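Local coordinates for PFC0360w protein (Plasmodium falciparum, PDB 3NI8) that probably activates the ATPase of the chaperone Hsp90 through an AHA1-type domain of the SRPBCC fold, at residues Glu22-Tyr27 with His111-Leu116; Val55-Gly60 with Gly72-Ile77; His81-Lys86 with Val100-Ile105. All blocks are in the same frame, centred on the assembly; numbering follows the deposited sequence. Where two conformers were deposited one is given.

Contact 1: residues Glu22-Tyr27 with His111-Leu116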
loop_
_atom_site.group_PDB
_atom_site.type_symbol
_atom_site.label_atom_id
_atom_site.label_comp_id
_atom_site.label_asym_id
_atom_site.label_seq_id
_atom_site.Cartn_x
_atom_site.Cartn_y
_atom_site.Cartn_z
ATOM N N GLU A 22 -7.750 -1.914 -9.401
ATOM C CA GLU A 22 -7.096 -3.145 -8.989
ATOM C C GLU A 22 -5.739 -3.293 -9.707
ATOM O O GLU A 22 -5.636 -3.115 -10.938
ATOM C CB GLU A 22 -8.017 -4.325 -9.302
ATOM C CG GLU A 22 -7.689 -5.614 -8.572
ATOM C CD GLU A 22 -8.508 -6.808 -9.090
ATOM O OE1 GLU A 22 -8.454 -7.110 -10.319
ATOM O OE2 GLU A 22 -9.213 -7.443 -8.260
ATOM N N ILE A 23 -4.701 -3.606 -8.936
ATOM C CA ILE A 23 -3.395 -3.948 -9.510
ATOM C C ILE A 23 -3.017 -5.374 -9.122
ATOM O O ILE A 23 -3.036 -5.737 -7.941
ATOM C CB ILE A 23 -2.261 -2.995 -9.047
ATOM C CG1 ILE A 23 -2.606 -1.542 -9.362
ATOM C CG2 ILE A 23 -0.930 -3.387 -9.701
ATOM C CD1 ILE A 23 -1.890 -0.521 -8.452
ATOM N N THR A 24 -2.649 -6.167 -10.125
ATOM C CA THR A 24 -2.257 -7.558 -9.897
ATOM C C THR A 24 -0.842 -7.760 -10.414
ATOM O O THR A 24 -0.529 -7.342 -11.535
ATOM C CB THR A 24 -3.258 -8.544 -10.577
ATOM O OG1 THR A 24 -4.547 -8.431 -9.939
ATOM C CG2 THR A 24 -2.785 -9.970 -10.457
ATOM N N GLU A 25 0.018 -8.359 -9.580
ATOM C CA GLU A 25 1.436 -8.629 -9.903
ATOM C C GLU A 25 1.931 -9.914 -9.219
ATOM O O GLU A 25 1.514 -10.221 -8.101
ATOM C CB GLU A 25 2.335 -7.469 -9.456
ATOM C CG GLU A 25 2.081 -6.126 -10.120
ATOM C CD GLU A 25 2.395 -6.139 -11.598
ATOM O OE1 GLU A 25 3.057 -7.099 -12.051
ATOM O OE2 GLU A 25 1.972 -5.199 -12.310
ATOM N N GLU A 26 2.837 -10.648 -9.867
ATOM C CA GLU A 26 3.390 -11.869 -9.277
ATOM C C GLU A 26 4.887 -11.738 -9.029
ATOM O O GLU A 26 5.635 -11.190 -9.857
ATOM C CB GLU A 26 3.076 -13.105 -10.143
ATOM C CG GLU A 26 1.580 -13.402 -10.285
ATOM C CD GLU A 26 1.269 -14.481 -11.304
ATOM O OE1 GLU A 26 1.952 -15.534 -11.297
ATOM O OE2 GLU A 26 0.332 -14.288 -12.110
ATOM N N TYR A 27 5.318 -12.244 -7.884
ATOM C CA TYR A 27 6.716 -12.148 -7.493
ATOM C C TYR A 27 7.256 -13.526 -7.155
ATOM O O TYR A 27 6.530 -14.357 -6.599
ATOM C CB TYR A 27 6.875 -11.207 -6.293
ATOM C CG TYR A 27 6.561 -9.752 -6.620
ATOM C CD1 TYR A 27 7.572 -8.871 -6.952
ATOM C CD2 TYR A 27 5.245 -9.269 -6.602
ATOM C CE1 TYR A 27 7.295 -7.549 -7.260
ATOM C CE2 TYR A 27 4.959 -7.954 -6.912
ATOM C CZ TYR A 27 5.989 -7.096 -7.238
ATOM O OH TYR A 27 5.738 -5.773 -7.536
ATOM N N HIS A 111 6.633 -18.170 -4.931
ATOM C CA HIS A 111 5.923 -17.513 -6.035
ATOM C C HIS A 111 4.620 -16.999 -5.425
ATOM O O HIS A 111 3.762 -17.798 -5.055
ATOM C CB HIS A 111 5.629 -18.508 -7.182
ATOM C CG HIS A 111 4.850 -17.925 -8.330
ATOM N ND1 HIS A 111 4.891 -18.456 -9.604
ATOM C CD2 HIS A 111 4.013 -16.860 -8.403
ATOM C CE1 HIS A 111 4.114 -17.750 -10.408
ATOM N NE2 HIS A 111 3.574 -16.771 -9.706
ATOM N N THR A 112 4.489 -15.683 -5.290
ATOM C CA THR A 112 3.309 -15.089 -4.653
ATOM C C THR A 112 2.550 -14.178 -5.604
ATOM O O THR A 112 3.149 -13.409 -6.357
ATOM C CB THR A 112 3.699 -14.318 -3.385
ATOM O OG1 THR A 112 4.315 -15.232 -2.470
ATOM C CG2 THR A 112 2.484 -13.681 -2.706
ATOM N N LYS A 113 1.231 -14.273 -5.566
ATOM C CA LYS A 113 0.388 -13.393 -6.357
ATOM C C LYS A 113 -0.065 -12.227 -5.507
ATOM O O LYS A 113 -0.816 -12.399 -4.548
ATOM C CB LYS A 113 -0.807 -14.157 -6.902
ATOM C CG LYS A 113 -1.474 -13.502 -8.074
ATOM C CD LYS A 113 -2.608 -14.378 -8.571
ATOM C CE LYS A 113 -3.570 -13.564 -9.415
ATOM N NZ LYS A 113 -3.946 -12.299 -8.702
ATOM N N LEU A 114 0.436 -11.045 -5.847
ATOM C CA LEU A 114 0.062 -9.807 -5.170
ATOM C C LEU A 114 -1.137 -9.147 -5.868
ATOM O O LEU A 114 -1.082 -8.794 -7.038
ATOM C CB LEU A 114 1.268 -8.865 -5.099
ATOM C CG LEU A 114 1.199 -7.490 -4.417
ATOM C CD1 LEU A 114 0.583 -7.605 -3.064
ATOM C CD2 LEU A 114 2.604 -6.877 -4.295
ATOM N N LYS A 115 -2.221 -8.990 -5.122
ATOM C CA LYS A 115 -3.420 -8.350 -5.631
ATOM C C LYS A 115 -3.774 -7.176 -4.728
ATOM O O LYS A 115 -4.227 -7.359 -3.585
ATOM C CB LYS A 115 -4.566 -9.377 -5.739
ATOM C CG LYS A 115 -5.921 -8.799 -6.091
ATOM C CD LYS A 115 -6.926 -9.919 -6.445
ATOM C CE LYS A 115 -8.343 -9.590 -5.926
ATOM N NZ LYS A 115 -9.400 -10.551 -6.387
ATOM N N LEU A 116 -3.539 -5.966 -5.232
ATOM C CA LEU A 116 -3.918 -4.770 -4.504
ATOM C C LEU A 116 -5.237 -4.140 -5.021
ATOM O O LEU A 116 -5.363 -3.818 -6.215
ATOM C CB LEU A 116 -2.769 -3.753 -4.496
ATOM C CG LEU A 116 -2.932 -2.543 -3.558
ATOM C CD1 LEU A 116 -1.577 -2.001 -3.196
ATOM C CD2 LEU A 116 -3.798 -1.421 -4.153
#
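Glu26 and His111 meet through one side-chain hydrogen bond: the ring N-H at NE2 of His111 points to carboxylate atom OE1 of Glu26, 2.6 Å away, with an N-H...O angle of 149°. The carboxylate receives it on the anti lone pair of OE1, and the oxygen lies in the imidazole plane, at the ring edge. Carboxylate and ring are nearly coplanar, 27° apart. His111 can reach across because its CG stands anti to the backbone N (chi1 178°), which brings the ring beside the neighbouring strand. On the same sheet face, Glu26 CG rests 3.8 Å from Lys113 CG, and Lys115 makes a long salt bridge to Glu22, NZ to OE2 being 3.6 Å. These side chains stand on the antiparallel pairing of strand 21-27, at one edge of the sheet within the chain, with strand 111-119. Three hydrogen-bonded pairs, Ile23 with Leu116, Glu25 with Leu114 and Tyr27 with Thr112, supply six backbone bonds. The opposite face carries the apolar contact: Tyr27 CE2 touches Leu114 CD2 at 3.7 Å, the methyl lying oblique to the phenol ring. Helix 132-150 packs on this side, Trp140 against Ile23 and Leu116, while Phe38 of helix 31-39 meets Leu114. Farther out, Thr112 OG1 bonds to Val29 O, and Lys108 NZ hydrogen-bonds to His111 ND1, giving the ring a partner at each nitrogen.

Contact 2: residues Val55-Gly60 with Gly72-Ile77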
loop_
_atom_site.group_PDB
_atom_site.type_symbol
_atom_site.label_atom_id
_atom_site.label_comp_id
_atom_site.label_asym_id
_atom_site.label_seq_id
_atom_site.Cartn_x
_atom_site.Cartn_y
_atom_site.Cartn_z
ATOM N N VAL A 55 4.828 2.990 11.797
ATOM C CA VAL A 55 3.949 1.828 11.764
ATOM C C VAL A 55 3.688 1.337 13.175
ATOM O O VAL A 55 4.619 0.953 13.890
ATOM C CB VAL A 55 4.570 0.647 10.916
ATOM C CG1 VAL A 55 3.899 -0.680 11.233
ATOM C CG2 VAL A 55 4.471 0.913 9.439
ATOM N N ASP A 56 2.419 1.362 13.576
ATOM C CA ASP A 56 1.979 0.678 14.782
ATOM C C ASP A 56 1.158 -0.510 14.290
ATOM O O ASP A 56 -0.048 -0.382 14.017
ATOM C CB ASP A 56 1.170 1.618 15.672
ATOM C CG ASP A 56 0.652 0.949 16.936
ATOM O OD1 ASP A 56 1.173 -0.118 17.364
ATOM O OD2 ASP A 56 -0.304 1.496 17.522
ATOM N N LEU A 57 1.824 -1.661 14.145
ATOM C CA LEU A 57 1.207 -2.826 13.494
ATOM C C LEU A 57 0.229 -3.609 14.374
ATOM O O LEU A 57 0.573 -4.646 14.971
ATOM C CB LEU A 57 2.262 -3.735 12.872
ATOM C CG LEU A 57 1.771 -4.890 12.009
ATOM C CD1 LEU A 57 1.147 -4.338 10.753
ATOM C CD2 LEU A 57 2.943 -5.864 11.715
ATOM N N LYS A 58 -1.002 -3.099 14.434
ATOM C CA LYS A 58 -2.095 -3.751 15.180
ATOM C C LYS A 58 -3.451 -3.261 14.634
ATOM O O LYS A 58 -3.514 -2.212 13.986
ATOM C CB LYS A 58 -1.961 -3.506 16.698
ATOM C CG LYS A 58 -2.432 -2.119 17.172
ATOM C CD LYS A 58 -2.052 -1.883 18.623
ATOM C CE LYS A 58 -2.450 -0.494 19.094
ATOM N NZ LYS A 58 -3.702 -0.562 19.873
ATOM N N VAL A 59 -4.515 -4.030 14.856
ATOM C CA VAL A 59 -5.843 -3.624 14.396
ATOM C C VAL A 59 -6.186 -2.316 15.115
ATOM O O VAL A 59 -6.123 -2.250 16.342
ATOM C CB VAL A 59 -6.905 -4.740 14.637
ATOM C CG1 VAL A 59 -8.354 -4.208 14.441
ATOM C CG2 VAL A 59 -6.623 -5.966 13.733
ATOM N N GLY A 60 -6.493 -1.267 14.350
ATOM C CA GLY A 60 -6.680 0.067 14.915
ATOM C C GLY A 60 -5.387 0.879 15.019
ATOM O O GLY A 60 -5.408 2.053 15.441
ATOM N N GLY A 72 -3.003 6.439 7.525
ATOM C CA GLY A 72 -3.965 5.391 7.531
ATOM C C GLY A 72 -3.983 4.681 8.857
ATOM O O GLY A 72 -3.471 5.176 9.853
ATOM N N GLU A 73 -4.604 3.516 8.842
ATOM C CA GLU A 73 -4.904 2.732 10.015
ATOM C C GLU A 73 -5.181 1.297 9.554
ATOM O O GLU A 73 -5.929 1.065 8.599
ATOM C CB GLU A 73 -6.116 3.328 10.713
ATOM C CG GLU A 73 -6.775 2.433 11.767
ATOM C CD GLU A 73 -7.997 3.087 12.413
ATOM O OE1 GLU A 73 -8.804 2.352 13.057
ATOM O OE2 GLU A 73 -8.149 4.330 12.272
ATOM N N PHE A 74 -4.517 0.349 10.198
ATOM C CA PHE A 74 -4.736 -1.073 9.942
ATOM C C PHE A 74 -6.068 -1.509 10.521
ATOM O O PHE A 74 -6.362 -1.232 11.684
ATOM C CB PHE A 74 -3.608 -1.916 10.556
ATOM C CG PHE A 74 -2.228 -1.580 10.030
ATOM C CD1 PHE A 74 -1.866 -1.908 8.733
ATOM C CD2 PHE A 74 -1.280 -0.960 10.856
ATOM C CE1 PHE A 74 -0.580 -1.616 8.243
ATOM C CE2 PHE A 74 0.021 -0.654 10.379
ATOM C CZ PHE A 74 0.368 -0.992 9.071
ATOM N N THR A 75 -6.877 -2.184 9.708
ATOM C CA THR A 75 -8.222 -2.609 10.145
ATOM C C THR A 75 -8.376 -4.119 10.097
ATOM O O THR A 75 -9.321 -4.663 10.670
ATOM C CB THR A 75 -9.373 -1.906 9.370
ATOM O OG1 THR A 75 -9.386 -2.328 8.006
ATOM C CG2 THR A 75 -9.229 -0.385 9.405
ATOM N N GLU A 76 -7.431 -4.795 9.443
ATOM C CA GLU A 76 -7.371 -6.259 9.417
ATOM C C GLU A 76 -5.950 -6.736 9.108
ATOM O O GLU A 76 -5.349 -6.383 8.081
ATOM C CB GLU A 76 -8.353 -6.842 8.390
ATOM C CG GLU A 76 -8.587 -8.372 8.563
ATOM C CD GLU A 76 -9.231 -9.055 7.347
ATOM O OE1 GLU A 76 -10.195 -8.516 6.753
ATOM O OE2 GLU A 76 -8.756 -10.151 6.983
ATOM N N ILE A 77 -5.414 -7.538 10.012
ATOM C CA ILE A 77 -4.081 -8.117 9.830
ATOM C C ILE A 77 -4.155 -9.620 9.942
ATOM O O ILE A 77 -4.151 -10.161 11.055
ATOM C CB ILE A 77 -3.035 -7.570 10.832
ATOM C CG1 ILE A 77 -2.857 -6.059 10.655
ATOM C CG2 ILE A 77 -1.699 -8.264 10.594
ATOM C CD1 ILE A 77 -2.356 -5.370 11.869
#
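Leu57 lays its CD1 methyl over one face of the Phe74 ring, a CH-pi contact 3.9 Å from the ring centroid and 14° off the normal. With CG anti to the backbone N (chi1 -172°), the leucine reaches back from the loop to that face, and Leu57 CD1 also touches Ile77 CD1 at 3.8 Å. The ring itself is set edge-on to the loop backbone: Asp56 O lies near its plane, 3.4 Å from Phe74 CD2, and Lys58 O is likewise at the edge, close to CB. Val55 crosses the phenylalanine at about a right angle, its CG1 coming obliquely to within 4.0 Å of Phe74 CE2. Beyond the ring, Ile77 CD1 packs against the backbone of Lys58, 3.6 Å from its carbonyl carbon C. One backbone bond joins the segments, Gly60 N to Phe74 O, at 2.7 Å and nearly straight at 161°. Glu73 brings its OE1 near Gly60 CA, but its OE2 is engaged in a salt bridge with Lys86. Phe63 meets the Phe74 ring from the adjoining strand 62-65. The loop bends through an inverse gamma turn centred on Leu57, and strand 70-78 carries a classic beta bulge, Thr75 and Glu76 both facing Val84.

Contact 3: residues His81-Lys86 with Val100-Ile105. With IPA (isopropyl alcohol), chain B.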
loop_
_atom_site.group_PDB
_atom_site.type_symbol
_atom_site.label_atom_id
_atom_site.label_comp_id
_atom_site.label_asym_id
_atom_site.label_seq_id
_atom_site.Cartn_x
_atom_site.Cartn_y
_atom_site.Cartn_z
ATOM N N HIS A 81 -1.331 -13.450 4.636
ATOM C CA HIS A 81 -2.209 -13.537 3.468
ATOM C C HIS A 81 -2.934 -12.244 3.068
ATOM O O HIS A 81 -3.133 -11.990 1.876
ATOM C CB HIS A 81 -3.225 -14.666 3.668
ATOM C CG HIS A 81 -2.612 -16.031 3.647
ATOM N ND1 HIS A 81 -2.669 -16.895 4.721
ATOM C CD2 HIS A 81 -1.911 -16.676 2.682
ATOM C CE1 HIS A 81 -2.042 -18.018 4.414
ATOM N NE2 HIS A 81 -1.569 -17.907 3.184
ATOM N N LYS A 82 -3.317 -11.440 4.056
ATOM C CA LYS A 82 -4.170 -10.257 3.824
ATOM C C LYS A 82 -3.919 -9.148 4.843
ATOM O O LYS A 82 -3.669 -9.402 6.044
ATOM C CB LYS A 82 -5.659 -10.648 3.901
ATOM C CG LYS A 82 -6.601 -10.047 2.875
ATOM C CD LYS A 82 -8.052 -10.101 3.379
ATOM C CE LYS A 82 -9.086 -10.413 2.285
ATOM N NZ LYS A 82 -10.356 -9.529 2.340
ATOM N N ILE A 83 -3.994 -7.918 4.351
ATOM C CA ILE A 83 -4.144 -6.735 5.189
ATOM C C ILE A 83 -5.238 -5.848 4.592
ATOM O O ILE A 83 -5.507 -5.912 3.410
ATOM C CB ILE A 83 -2.815 -5.945 5.400
ATOM C CG1 ILE A 83 -2.044 -5.795 4.094
ATOM C CG2 ILE A 83 -1.943 -6.633 6.410
ATOM C CD1 ILE A 83 -0.837 -4.882 4.199
ATOM N N VAL A 84 -5.899 -5.079 5.449
ATOM C CA VAL A 84 -6.899 -4.081 5.055
ATOM C C VAL A 84 -6.594 -2.798 5.823
ATOM O O VAL A 84 -6.240 -2.836 7.007
ATOM C CB VAL A 84 -8.356 -4.537 5.365
ATOM C CG1 VAL A 84 -9.367 -3.514 4.807
ATOM C CG2 VAL A 84 -8.628 -5.939 4.809
ATOM N N GLU A 85 -6.748 -1.665 5.153
ATOM C CA GLU A 85 -6.380 -0.362 5.731
ATOM C C GLU A 85 -7.420 0.686 5.422
ATOM O O GLU A 85 -8.016 0.642 4.350
ATOM C CB GLU A 85 -5.048 0.126 5.134
ATOM C CG GLU A 85 -3.891 -0.844 5.362
ATOM C CD GLU A 85 -2.653 -0.494 4.573
ATOM O OE1 GLU A 85 -2.668 0.445 3.744
ATOM O OE2 GLU A 85 -1.651 -1.188 4.778
ATOM N N LYS A 86 -7.632 1.612 6.362
ATOM C CA LYS A 86 -8.053 2.987 6.015
ATOM C C LYS A 86 -6.782 3.705 5.533
ATOM O O LYS A 86 -5.699 3.464 6.058
ATOM C CB LYS A 86 -8.621 3.735 7.219
ATOM C CG LYS A 86 -9.717 3.001 8.004
ATOM C CD LYS A 86 -10.906 3.927 8.324
ATOM C CE LYS A 86 -10.559 4.991 9.362
ATOM N NZ LYS A 86 -10.228 4.312 10.649
ATOM N N VAL A 100 -7.706 0.289 1.323
ATOM C CA VAL A 100 -6.726 -0.516 0.621
ATOM C C VAL A 100 -6.765 -1.947 1.166
ATOM O O VAL A 100 -6.706 -2.175 2.371
ATOM C CB VAL A 100 -5.293 0.089 0.717
ATOM C CG1 VAL A 100 -4.244 -0.884 0.108
ATOM C CG2 VAL A 100 -5.227 1.450 0.020
ATOM N N THR A 101 -6.895 -2.905 0.263
ATOM C CA THR A 101 -6.851 -4.317 0.624
ATOM C C THR A 101 -5.702 -4.933 -0.152
ATOM O O THR A 101 -5.577 -4.694 -1.361
ATOM C CB THR A 101 -8.160 -5.026 0.213
ATOM O OG1 THR A 101 -9.273 -4.379 0.852
ATOM C CG2 THR A 101 -8.118 -6.498 0.571
ATOM N N VAL A 102 -4.854 -5.702 0.512
ATOM C CA VAL A 102 -3.721 -6.301 -0.176
ATOM C C VAL A 102 -3.716 -7.780 0.141
ATOM O O VAL A 102 -3.700 -8.176 1.309
ATOM C CB VAL A 102 -2.342 -5.660 0.211
ATOM C CG1 VAL A 102 -1.249 -5.996 -0.861
ATOM C CG2 VAL A 102 -2.440 -4.140 0.413
ATOM N N GLU A 103 -3.778 -8.592 -0.906
ATOM C CA GLU A 103 -3.730 -10.030 -0.772
ATOM C C GLU A 103 -2.398 -10.556 -1.300
ATOM O O GLU A 103 -1.894 -10.099 -2.350
ATOM C CB GLU A 103 -4.899 -10.683 -1.514
ATOM C CG GLU A 103 -6.272 -10.355 -0.936
ATOM C CD GLU A 103 -7.408 -10.686 -1.905
ATOM O OE1 GLU A 103 -7.927 -9.731 -2.531
ATOM O OE2 GLU A 103 -7.750 -11.891 -2.070
ATOM N N PHE A 104 -1.843 -11.504 -0.543
ATOM C CA PHE A 104 -0.620 -12.213 -0.876
ATOM C C PHE A 104 -0.946 -13.683 -0.994
ATOM O O PHE A 104 -1.018 -14.397 0.015
ATOM C CB PHE A 104 0.396 -12.003 0.228
ATOM C CG PHE A 104 0.538 -10.567 0.639
ATOM C CD1 PHE A 104 1.313 -9.696 -0.108
ATOM C CD2 PHE A 104 -0.120 -10.086 1.763
ATOM C CE1 PHE A 104 1.450 -8.386 0.267
ATOM C CE2 PHE A 104 -0.000 -8.785 2.130
ATOM C CZ PHE A 104 0.796 -7.924 1.381
ATOM N N ILE A 105 -1.153 -14.134 -2.226
ATOM C CA ILE A 105 -1.660 -15.473 -2.493
ATOM C C ILE A 105 -0.545 -16.381 -2.991
ATOM O O ILE A 105 0.115 -16.087 -3.989
ATOM C CB ILE A 105 -2.790 -15.409 -3.567
ATOM C CG1 ILE A 105 -3.972 -14.531 -3.084
ATOM C CG2 ILE A 105 -3.238 -16.831 -4.005
ATOM C CD1 ILE A 105 -4.686 -13.768 -4.228
HETATM C C1 IPA B . 1.576 0.804 5.159
HETATM C C2 IPA B . 0.749 0.367 3.944
HETATM C C3 IPA B . 1.143 1.008 2.612
HETATM O O2 IPA B . 0.751 -1.034 3.851
#
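Ile83 has CG1 between its backbone N and carbonyl carbon (chi1 44°), a rotamer that places this branch alongside Val102, 3.9 Å from its CB, and near the edge of the Phe104 ring, 4.1 Å from CE2. Phe104, its CG anti to the carbonyl carbon (chi1 -48°), presents the CE2 edge of its ring to that branch. Both residues belong to the beta hairpin of strands 82-89 and 98-106, in the middle of the antiparallel sheet. Ile83 with Val102 and Glu85 with Val100 are its hydrogen-bonded pairs, each closed by two backbone bonds. Phe104 N adds a nearly straight bond to His81 O, 2.8 Å long at 174°, where a classic beta bulge, His81 and Lys82 both facing Thr78, starts the strand. Phe35 of helix 31-39 covers both Ile83 and Phe104 on this buried face. On the other face Lys82 and Glu103 lie side by side and point the same way, CG to CG 3.8 Å, with their charged ends not in contact; Val84 runs alongside Thr101 in the same manner, CG1 being 4.0 Å from OG1. Glu85 stands on the Ile83 face with its chain extended beyond CG, which carries the carboxylate to a bound isopropyl alcohol, probably from the crystallisation liquor. The alcohol O2 lies 2.6 Å from Glu85 OE2 and is also within hydrogen-bonding distance of Phe38 O.

Overall arrangement
From the N terminus the chain enters strand 21-27, which pairs with strand 111-119 in contact 1; the long excursion between them includes helices 31-39 and 41-47 and encloses both other contacts. Contact 2 closes first, folding the loop after strand 54-55 onto strand 70-78. The next turn leads into the hairpin of contact 3, so contacts 2 and 3 follow in series, without crossing. All three reach one antiparallel sheet. Contact 3 is its middle: strand 82-89 adjoins strand 70-78, where Thr75 N meets Val84 O, and strand 98-106 adjoins strand 111-119, where Lys113 N meets Ile105 O. Contacts 1 and 2 do not touch, their centres being about 21 Å apart.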